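Local coordinates for protein-tyrosine phosphatase mitochondrial 1 (Mus musculus, PDB 3RGO) that removes the terminal phosphate from phosphatidylglycerophosphate to give phosphatidylglycerol, a step on the mitochondrial route to cardiolipin, at residues L23-M35 with F81-H95. Sequence-based numbering, arbitrary orientation.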
ATOM      1  N   LEU A  23     -11.581  -3.333 -11.083  1.00 53.83           N
ATOM      2  CA  LEU A  23     -11.032  -2.614  -9.939  1.00 51.11           C
ATOM      3  C   LEU A  23     -11.697  -1.256  -9.737  1.00 50.49           C
ATOM      4  O   LEU A  23     -12.011  -0.871  -8.612  1.00 48.71           O
ATOM      5  CB  LEU A  23      -9.520  -2.443 -10.089  1.00 49.76           C
ATOM      6  CG  LEU A  23      -8.708  -3.726  -9.917  1.00 52.33           C
ATOM      7  CD1 LEU A  23      -7.232  -3.480 -10.200  1.00 49.83           C
ATOM      8  CD2 LEU A  23      -8.910  -4.286  -8.518  1.00 50.33           C
ATOM      9  N   VAL A  24     -11.913  -0.540 -10.835  1.00 49.11           N
ATOM     10  CA  VAL A  24     -12.463   0.810 -10.776  1.00 54.10           C
ATOM     11  C   VAL A  24     -13.968   0.822 -10.506  1.00 57.90           C
ATOM     12  O   VAL A  24     -14.448   1.565  -9.652  1.00 53.48           O
ATOM     13  CB  VAL A  24     -12.171   1.585 -12.077  1.00 55.22           C
ATOM     14  CG1 VAL A  24     -12.920   2.909 -12.090  1.00 58.98           C
ATOM     15  CG2 VAL A  24     -10.674   1.802 -12.238  1.00 50.06           C
ATOM     16  N   LEU A  25     -14.707  -0.005 -11.236  1.00 62.72           N
ATOM     17  CA  LEU A  25     -16.160  -0.038 -11.111  1.00 66.55           C
ATOM     18  C   LEU A  25     -16.622  -0.784  -9.860  1.00 68.97           C
ATOM     19  O   LEU A  25     -17.494  -0.309  -9.133  1.00 74.57           O
ATOM     20  CB  LEU A  25     -16.786  -0.664 -12.359  1.00 68.42           C
ATOM     21  CG  LEU A  25     -16.467   0.044 -13.676  1.00 69.93           C
ATOM     22  CD1 LEU A  25     -16.931  -0.786 -14.860  1.00 73.82           C
ATOM     23  CD2 LEU A  25     -17.093   1.427 -13.703  1.00 72.19           C
ATOM     24  N   ASP A  26     -16.036  -1.951  -9.611  1.00 64.48           N
ATOM     25  CA  ASP A  26     -16.485  -2.807  -8.515  1.00 62.64           C
ATOM     26  C   ASP A  26     -15.853  -2.475  -7.159  1.00 57.18           C
ATOM     27  O   ASP A  26     -16.522  -2.546  -6.129  1.00 58.80           O
ATOM     28  CB  ASP A  26     -16.250  -4.281  -8.857  1.00 62.81           C
ATOM     29  CG  ASP A  26     -17.068  -4.739 -10.049  1.00 68.88           C
ATOM     30  OD1 ASP A  26     -17.940  -3.969 -10.504  1.00 69.36           O
ATOM     31  OD2 ASP A  26     -16.839  -5.867 -10.532  1.00 73.55           O
ATOM     32  N   GLU A  27     -14.572  -2.118  -7.162  1.00 50.11           N
ATOM     33  CA  GLU A  27     -13.852  -1.856  -5.917  1.00 50.48           C
ATOM     34  C   GLU A  27     -13.655  -0.363  -5.661  1.00 49.39           C
ATOM     35  O   GLU A  27     -13.028   0.024  -4.677  1.00 45.63           O
ATOM     36  CB  GLU A  27     -12.492  -2.561  -5.925  1.00 50.35           C
ATOM     37  CG  GLU A  27     -12.549  -4.042  -6.259  1.00 53.87           C
ATOM     38  CD  GLU A  27     -13.239  -4.867  -5.191  1.00 59.08           C
ATOM     39  OE1 GLU A  27     -13.652  -4.293  -4.161  1.00 61.67           O
ATOM     40  OE2 GLU A  27     -13.369  -6.094  -5.382  1.00 62.88           O
ATOM     41  N   ASN A  28     -14.185   0.462  -6.562  1.00 53.22           N
ATOM     42  CA  ASN A  28     -14.098   1.920  -6.459  1.00 54.63           C
ATOM     43  C   ASN A  28     -12.667   2.446  -6.369  1.00 50.36           C
ATOM     44  O   ASN A  28     -12.421   3.506  -5.789  1.00 47.25           O
ATOM     45  CB  ASN A  28     -14.930   2.436  -5.277  1.00 59.28           C
ATOM     46  CG  ASN A  28     -15.247   3.922  -5.388  1.00 62.70           C
ATOM     47  OD1 ASN A  28     -15.690   4.552  -4.424  1.00 61.47           O
ATOM     48  ND2 ASN A  28     -15.019   4.488  -6.569  1.00 60.03           N
ATOM     49  N   VAL A  29     -11.728   1.704  -6.949  1.00 50.12           N
ATOM     50  CA  VAL A  29     -10.328   2.109  -6.945  1.00 47.46           C
ATOM     51  C   VAL A  29     -10.116   3.382  -7.760  1.00 48.28           C
ATOM     52  O   VAL A  29     -10.354   3.402  -8.969  1.00 47.78           O
ATOM     53  CB  VAL A  29      -9.416   1.003  -7.512  1.00 47.44           C
ATOM     54  CG1 VAL A  29      -8.009   1.535  -7.729  1.00 47.61           C
ATOM     55  CG2 VAL A  29      -9.402  -0.211  -6.589  1.00 42.27           C
ATOM     56  N   ARG A  30      -9.662   4.440  -7.096  1.00 46.55           N
ATOM     57  CA  ARG A  30      -9.345   5.689  -7.779  1.00 45.63           C
ATOM     58  C   ARG A  30      -7.887   6.069  -7.576  1.00 41.53           C
ATOM     59  O   ARG A  30      -7.415   7.074  -8.101  1.00 43.99           O
ATOM     60  CB  ARG A  30     -10.259   6.816  -7.298  1.00 48.17           C
ATOM     61  CG  ARG A  30     -11.713   6.605  -7.667  1.00 55.14           C
ATOM     62  CD  ARG A  30     -11.880   6.589  -9.177  1.00 60.75           C
ATOM     63  NE  ARG A  30     -13.012   5.767  -9.587  1.00 67.69           N
ATOM     64  CZ  ARG A  30     -14.276   6.180  -9.579  1.00 75.80           C
ATOM     65  NH1 ARG A  30     -14.570   7.409  -9.171  1.00 76.52           N
ATOM     66  NH2 ARG A  30     -15.245   5.365  -9.973  1.00 77.27           N
ATOM     67  N   GLY A  31      -7.174   5.260  -6.802  1.00 39.43           N
ATOM     68  CA  GLY A  31      -5.769   5.500  -6.555  1.00 37.23           C
ATOM     69  C   GLY A  31      -5.018   4.187  -6.546  1.00 35.94           C
ATOM     70  O   GLY A  31      -5.574   3.145  -6.207  1.00 36.86           O
ATOM     71  N   VAL A  32      -3.756   4.225  -6.941  1.00 34.28           N
ATOM     72  CA  VAL A  32      -2.939   3.023  -6.913  1.00 34.42           C
ATOM     73  C   VAL A  32      -1.552   3.381  -6.408  1.00 36.59           C
ATOM     74  O   VAL A  32      -0.959   4.377  -6.832  1.00 37.61           O
ATOM     75  CB  VAL A  32      -2.884   2.328  -8.299  1.00 46.77           C
ATOM     76  CG1 VAL A  32      -2.408   3.298  -9.367  1.00 51.52           C
ATOM     77  CG2 VAL A  32      -1.999   1.073  -8.261  1.00 42.66           C
ATOM     78  N   ILE A  33      -1.066   2.599  -5.453  1.00 35.43           N
ATOM     79  CA  ILE A  33       0.295   2.755  -4.972  1.00 35.36           C
ATOM     80  C   ILE A  33       1.116   1.640  -5.581  1.00 35.14           C
ATOM     81  O   ILE A  33       0.869   0.465  -5.322  1.00 35.47           O
ATOM     82  CB  ILE A  33       0.385   2.701  -3.440  1.00 33.24           C
ATOM     83  CG1 ILE A  33      -0.413   3.858  -2.831  1.00 32.68           C
ATOM     84  CG2 ILE A  33       1.850   2.745  -2.999  1.00 32.50           C
ATOM     85  CD1 ILE A  33      -0.395   3.899  -1.306  1.00 34.13           C
ATOM     86  N   THR A  34       2.074   2.016  -6.417  1.00 36.49           N
ATOM     87  CA  THR A  34       2.906   1.043  -7.114  1.00 38.29           C
ATOM     88  C   THR A  34       4.313   1.058  -6.551  1.00 39.70           C
ATOM     89  O   THR A  34       5.000   2.074  -6.586  1.00 45.11           O
ATOM     90  CB  THR A  34       2.954   1.324  -8.624  1.00 38.61           C
ATOM     91  OG1 THR A  34       1.631   1.215  -9.168  1.00 40.24           O
ATOM     92  CG2 THR A  34       3.881   0.335  -9.328  1.00 40.09           C
ATOM     93  N   MET A  35       4.740  -0.081  -6.027  1.00 41.70           N
ATOM     94  CA  MET A  35       6.059  -0.174  -5.428  1.00 40.43           C
ATOM     95  C   MET A  35       7.004  -0.956  -6.322  1.00 41.05           C
ATOM     96  O   MET A  35       6.627  -1.976  -6.899  1.00 39.19           O
ATOM     97  CB  MET A  35       5.969  -0.807  -4.039  1.00 37.86           C
ATOM     98  CG  MET A  35       5.277   0.084  -3.021  1.00 40.72           C
ATOM     99  SD  MET A  35       4.713  -0.811  -1.565  1.00 49.23           S
ATOM    100  CE  MET A  35       3.101  -1.322  -2.140  1.00121.73           C
ATOM    101  N   PHE A  81      -1.313   9.481   0.937  1.00 37.14           N
ATOM    102  CA  PHE A  81      -1.987   9.214  -0.331  1.00 37.78           C
ATOM    103  C   PHE A  81      -3.246   8.386  -0.091  1.00 37.67           C
ATOM    104  O   PHE A  81      -4.312   8.696  -0.619  1.00 39.65           O
ATOM    105  CB  PHE A  81      -1.041   8.475  -1.281  1.00 37.31           C
ATOM    106  CG  PHE A  81      -1.590   8.269  -2.673  1.00 39.12           C
ATOM    107  CD1 PHE A  81      -1.543   9.287  -3.613  1.00 40.87           C
ATOM    108  CD2 PHE A  81      -2.118   7.040  -3.050  1.00 35.06           C
ATOM    109  CE1 PHE A  81      -2.030   9.090  -4.899  1.00 40.30           C
ATOM    110  CE2 PHE A  81      -2.603   6.830  -4.329  1.00 34.20           C
ATOM    111  CZ  PHE A  81      -2.560   7.858  -5.258  1.00 37.81           C
ATOM    112  N   ALA A  82      -3.121   7.342   0.723  1.00 38.28           N
ATOM    113  CA  ALA A  82      -4.273   6.514   1.072  1.00 37.99           C
ATOM    114  C   ALA A  82      -5.336   7.335   1.802  1.00 38.78           C
ATOM    115  O   ALA A  82      -6.530   7.177   1.561  1.00 36.55           O
ATOM    116  CB  ALA A  82      -3.840   5.328   1.927  1.00 37.30           C
ATOM    117  N   LEU A  83      -4.889   8.218   2.692  1.00 41.92           N
ATOM    118  CA  LEU A  83      -5.806   9.025   3.492  1.00 42.49           C
ATOM    119  C   LEU A  83      -6.512  10.060   2.629  1.00 45.11           C
ATOM    120  O   LEU A  83      -7.673  10.402   2.873  1.00 45.96           O
ATOM    121  CB  LEU A  83      -5.063   9.698   4.646  1.00 45.10           C
ATOM    122  CG  LEU A  83      -4.472   8.749   5.695  1.00 47.95           C
ATOM    123  CD1 LEU A  83      -3.703   9.515   6.763  1.00 50.89           C
ATOM    124  CD2 LEU A  83      -5.567   7.907   6.332  1.00 47.73           C
ATOM    125  N   LYS A  84      -5.799  10.562   1.627  1.00 45.62           N
ATOM    126  CA  LYS A  84      -6.387  11.439   0.624  1.00 48.68           C
ATOM    127  C   LYS A  84      -7.637  10.795   0.041  1.00 43.99           C
ATOM    128  O   LYS A  84      -8.690  11.424  -0.045  1.00 42.06           O
ATOM    129  CB  LYS A  84      -5.373  11.716  -0.489  1.00 53.82           C
ATOM    130  CG  LYS A  84      -5.947  12.386  -1.729  1.00 60.36           C
ATOM    131  CD  LYS A  84      -4.901  12.451  -2.836  1.00 63.66           C
ATOM    132  CE  LYS A  84      -5.443  13.114  -4.089  1.00 68.34           C
ATOM    133  NZ  LYS A  84      -4.379  13.274  -5.117  1.00 70.28           N
ATOM    134  N   TYR A  85      -7.522   9.532  -0.354  1.00 43.97           N
ATOM    135  CA  TYR A  85      -8.658   8.832  -0.951  1.00 44.84           C
ATOM    136  C   TYR A  85      -9.698   8.359   0.069  1.00 46.53           C
ATOM    137  O   TYR A  85     -10.883   8.273  -0.250  1.00 49.94           O
ATOM    138  CB  TYR A  85      -8.194   7.716  -1.895  1.00 42.35           C
ATOM    139  CG  TYR A  85      -7.732   8.294  -3.213  1.00 46.60           C
ATOM    140  CD1 TYR A  85      -8.656   8.695  -4.173  1.00 49.06           C
ATOM    141  CD2 TYR A  85      -6.383   8.496  -3.475  1.00 45.09           C
ATOM    142  CE1 TYR A  85      -8.249   9.257  -5.364  1.00 46.82           C
ATOM    143  CE2 TYR A  85      -5.966   9.054  -4.667  1.00 45.42           C
ATOM    144  CZ  TYR A  85      -6.903   9.435  -5.606  1.00 48.02           C
ATOM    145  OH  TYR A  85      -6.495   9.991  -6.794  1.00 49.92           O
ATOM    146  N   GLN A  86      -9.263   8.080   1.293  1.00 44.81           N
ATOM    147  CA  GLN A  86     -10.207   7.777   2.366  1.00 45.82           C
ATOM    148  C   GLN A  86     -11.176   8.937   2.590  1.00 48.00           C
ATOM    149  O   GLN A  86     -12.367   8.724   2.813  1.00 47.71           O
ATOM    150  CB  GLN A  86      -9.486   7.455   3.676  1.00 45.79           C
ATOM    151  CG  GLN A  86     -10.448   7.198   4.831  1.00 48.81           C
ATOM    152  CD  GLN A  86      -9.747   7.077   6.169  1.00 52.67           C
ATOM    153  OE1 GLN A  86      -9.194   6.029   6.503  1.00 55.82           O
ATOM    154  NE2 GLN A  86      -9.779   8.150   6.950  1.00 58.71           N
ATOM    155  N   ALA A  87     -10.655  10.161   2.538  1.00 49.83           N
ATOM    156  CA  ALA A  87     -11.473  11.361   2.709  1.00 50.81           C
ATOM    157  C   ALA A  87     -12.465  11.538   1.567  1.00 52.07           C
ATOM    158  O   ALA A  87     -13.497  12.196   1.721  1.00 53.33           O
ATOM    159  CB  ALA A  87     -10.588  12.595   2.828  1.00 54.12           C
ATOM    160  N   LEU A  88     -12.142  10.953   0.418  1.00 51.35           N
ATOM    161  CA  LEU A  88     -12.987  11.053  -0.767  1.00 55.14           C
ATOM    162  C   LEU A  88     -13.976   9.896  -0.824  1.00 52.42           C
ATOM    163  O   LEU A  88     -14.838   9.856  -1.696  1.00 48.57           O
ATOM    164  CB  LEU A  88     -12.126  11.033  -2.034  1.00 61.42           C
ATOM    165  CG  LEU A  88     -11.122  12.167  -2.245  1.00 65.08           C
ATOM    166  CD1 LEU A  88     -10.129  11.818  -3.343  1.00 64.84           C
ATOM    167  CD2 LEU A  88     -11.855  13.449  -2.567  1.00 70.27           C
ATOM    168  N   GLY A  89     -13.834   8.944   0.096  1.00 50.11           N
ATOM    169  CA  GLY A  89     -14.681   7.765   0.105  1.00 46.51           C
ATOM    170  C   GLY A  89     -14.367   6.812  -1.033  1.00 49.70           C
ATOM    171  O   GLY A  89     -15.206   6.001  -1.429  1.00 49.65           O
ATOM    172  N   GLN A  90     -13.150   6.911  -1.560  1.00 42.13           N
ATOM    173  CA  GLN A  90     -12.736   6.086  -2.686  1.00 44.76           C
ATOM    174  C   GLN A  90     -11.642   5.131  -2.233  1.00 40.90           C
ATOM    175  O   GLN A  90     -11.198   5.196  -1.090  1.00 40.28           O
ATOM    176  CB  GLN A  90     -12.281   6.959  -3.857  1.00 42.50           C
ATOM    177  CG  GLN A  90     -13.430   7.758  -4.475  1.00 51.03           C
ATOM    178  CD  GLN A  90     -12.962   8.906  -5.350  1.00 53.86           C
ATOM    179  OE1 GLN A  90     -11.764   9.145  -5.502  1.00 53.60           O
ATOM    180  NE2 GLN A  90     -13.916   9.632  -5.927  1.00 56.06           N
ATOM    181  N   CYS A  91     -11.215   4.241  -3.119  1.00 42.34           N
ATOM    182  CA  CYS A  91     -10.320   3.170  -2.711  1.00 40.07           C
ATOM    183  C   CYS A  91      -8.951   3.263  -3.366  1.00 40.54           C
ATOM    184  O   CYS A  91      -8.784   3.898  -4.409  1.00 42.08           O
ATOM    185  CB  CYS A  91     -10.959   1.807  -2.979  1.00 41.23           C
ATOM    186  SG  CYS A  91     -12.570   1.569  -2.184  1.00 46.63           S
ATOM    187  N   VAL A  92      -7.971   2.635  -2.725  1.00 37.22           N
ATOM    188  CA  VAL A  92      -6.610   2.604  -3.235  1.00 40.34           C
ATOM    189  C   VAL A  92      -6.111   1.170  -3.268  1.00 37.59           C
ATOM    190  O   VAL A  92      -6.224   0.441  -2.280  1.00 39.01           O
ATOM    191  CB  VAL A  92      -5.657   3.454  -2.365  1.00 43.33           C
ATOM    192  CG1 VAL A  92      -4.211   3.261  -2.811  1.00 38.54           C
ATOM    193  CG2 VAL A  92      -6.051   4.923  -2.430  1.00 44.70           C
ATOM    194  N   TYR A  93      -5.570   0.771  -4.414  1.00 34.94           N
ATOM    195  CA  TYR A  93      -4.979  -0.549  -4.589  1.00 34.20           C
ATOM    196  C   TYR A  93      -3.478  -0.443  -4.356  1.00 37.05           C
ATOM    197  O   TYR A  93      -2.799   0.360  -4.998  1.00 36.08           O
ATOM    198  CB  TYR A  93      -5.264  -1.056  -6.005  1.00 33.27           C
ATOM    199  CG  TYR A  93      -4.958  -2.514  -6.259  1.00 35.69           C
ATOM    200  CD1 TYR A  93      -3.664  -2.935  -6.559  1.00 36.13           C
ATOM    201  CD2 TYR A  93      -5.973  -3.470  -6.249  1.00 41.50           C
ATOM    202  CE1 TYR A  93      -3.391  -4.271  -6.819  1.00 38.20           C
ATOM    203  CE2 TYR A  93      -5.708  -4.809  -6.512  1.00 36.87           C
ATOM    204  CZ  TYR A  93      -4.416  -5.203  -6.793  1.00 39.41           C
ATOM    205  OH  TYR A  93      -4.151  -6.532  -7.053  1.00 44.03           O
ATOM    206  N   VAL A  94      -2.972  -1.252  -3.431  1.00 36.07           N
ATOM    207  CA  VAL A  94      -1.569  -1.211  -3.044  1.00 32.01           C
ATOM    208  C   VAL A  94      -0.891  -2.494  -3.488  1.00 34.47           C
ATOM    209  O   VAL A  94      -1.336  -3.590  -3.145  1.00 34.91           O
ATOM    210  CB  VAL A  94      -1.427  -1.067  -1.502  1.00 32.76           C
ATOM    211  CG1 VAL A  94       0.030  -0.953  -1.098  1.00 32.44           C
ATOM    212  CG2 VAL A  94      -2.206   0.140  -1.010  1.00 30.58           C
ATOM    213  N   HIS A  95       0.186  -2.366  -4.258  1.00 34.81           N
ATOM    214  CA  HIS A  95       0.864  -3.550  -4.765  1.00 31.48           C
ATOM    215  C   HIS A  95       2.354  -3.375  -4.975  1.00 32.41           C
ATOM    216  O   HIS A  95       2.868  -2.269  -5.119  1.00 31.51           O
ATOM    217  CB  HIS A  95       0.249  -3.988  -6.103  1.00 31.66           C
ATOM    218  CG  HIS A  95       0.640  -3.112  -7.254  1.00 31.16           C
ATOM    219  ND1 HIS A  95       1.738  -3.369  -8.046  1.00 34.12           N
ATOM    220  CD2 HIS A  95       0.091  -1.970  -7.733  1.00 32.17           C
ATOM    221  CE1 HIS A  95       1.845  -2.429  -8.969  1.00 35.44           C
ATOM    222  NE2 HIS A  95       0.857  -1.568  -8.800  1.00 36.41           N
TER
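Cys91 N bonds to Asn28 O (3.0 Å), the first of seven backbone hydrogen bonds, ending with Met35 N to His95 O, that join the parallel strands 29-35 and 91-95 in the central sheet of the dual-specificity phosphatase domain. A beta bulge at Arg30 turns two donors onto one acceptor: Cys91 O takes Arg30 N at 2.9 Å and Gly31 N at 3.2 Å. One side-chain bond adds to these, Thr34 OG1 to His95 NE2 (2.9 Å); Gln58 also bonds this hydroxyl. His95 CG sits between its backbone N and carbonyl carbon (chi1 75°), which lays the imidazole beside Thr34, whose CA covers a ring face, while Val32 CG2 meets the ring edge. On the same sheet face Leu23 packs its methyls on the Tyr93 ring. The other face carries helix 72-88: Ile33 CG1 touches Phe81 CD2 at 3.6 Å, and Gly31 CA lies over the Tyr85 ring in a CH-pi contact. Near the bulge, Gln90 crosses Arg30, setting OE1 3.3 Å from Arg30 CB. Cut back to alanine, Gln90 would lose the amide lying against Arg30 CB and CG, which is likely to open a gap there and leave the outer arginine less restrained. Apolar packing thus dominates the Ile33 face, the Val32 face mixes it with the Thr34-His95 bond, and strand 91-95 ends directly before Cys96, the predicted phosphocysteine nucleophile.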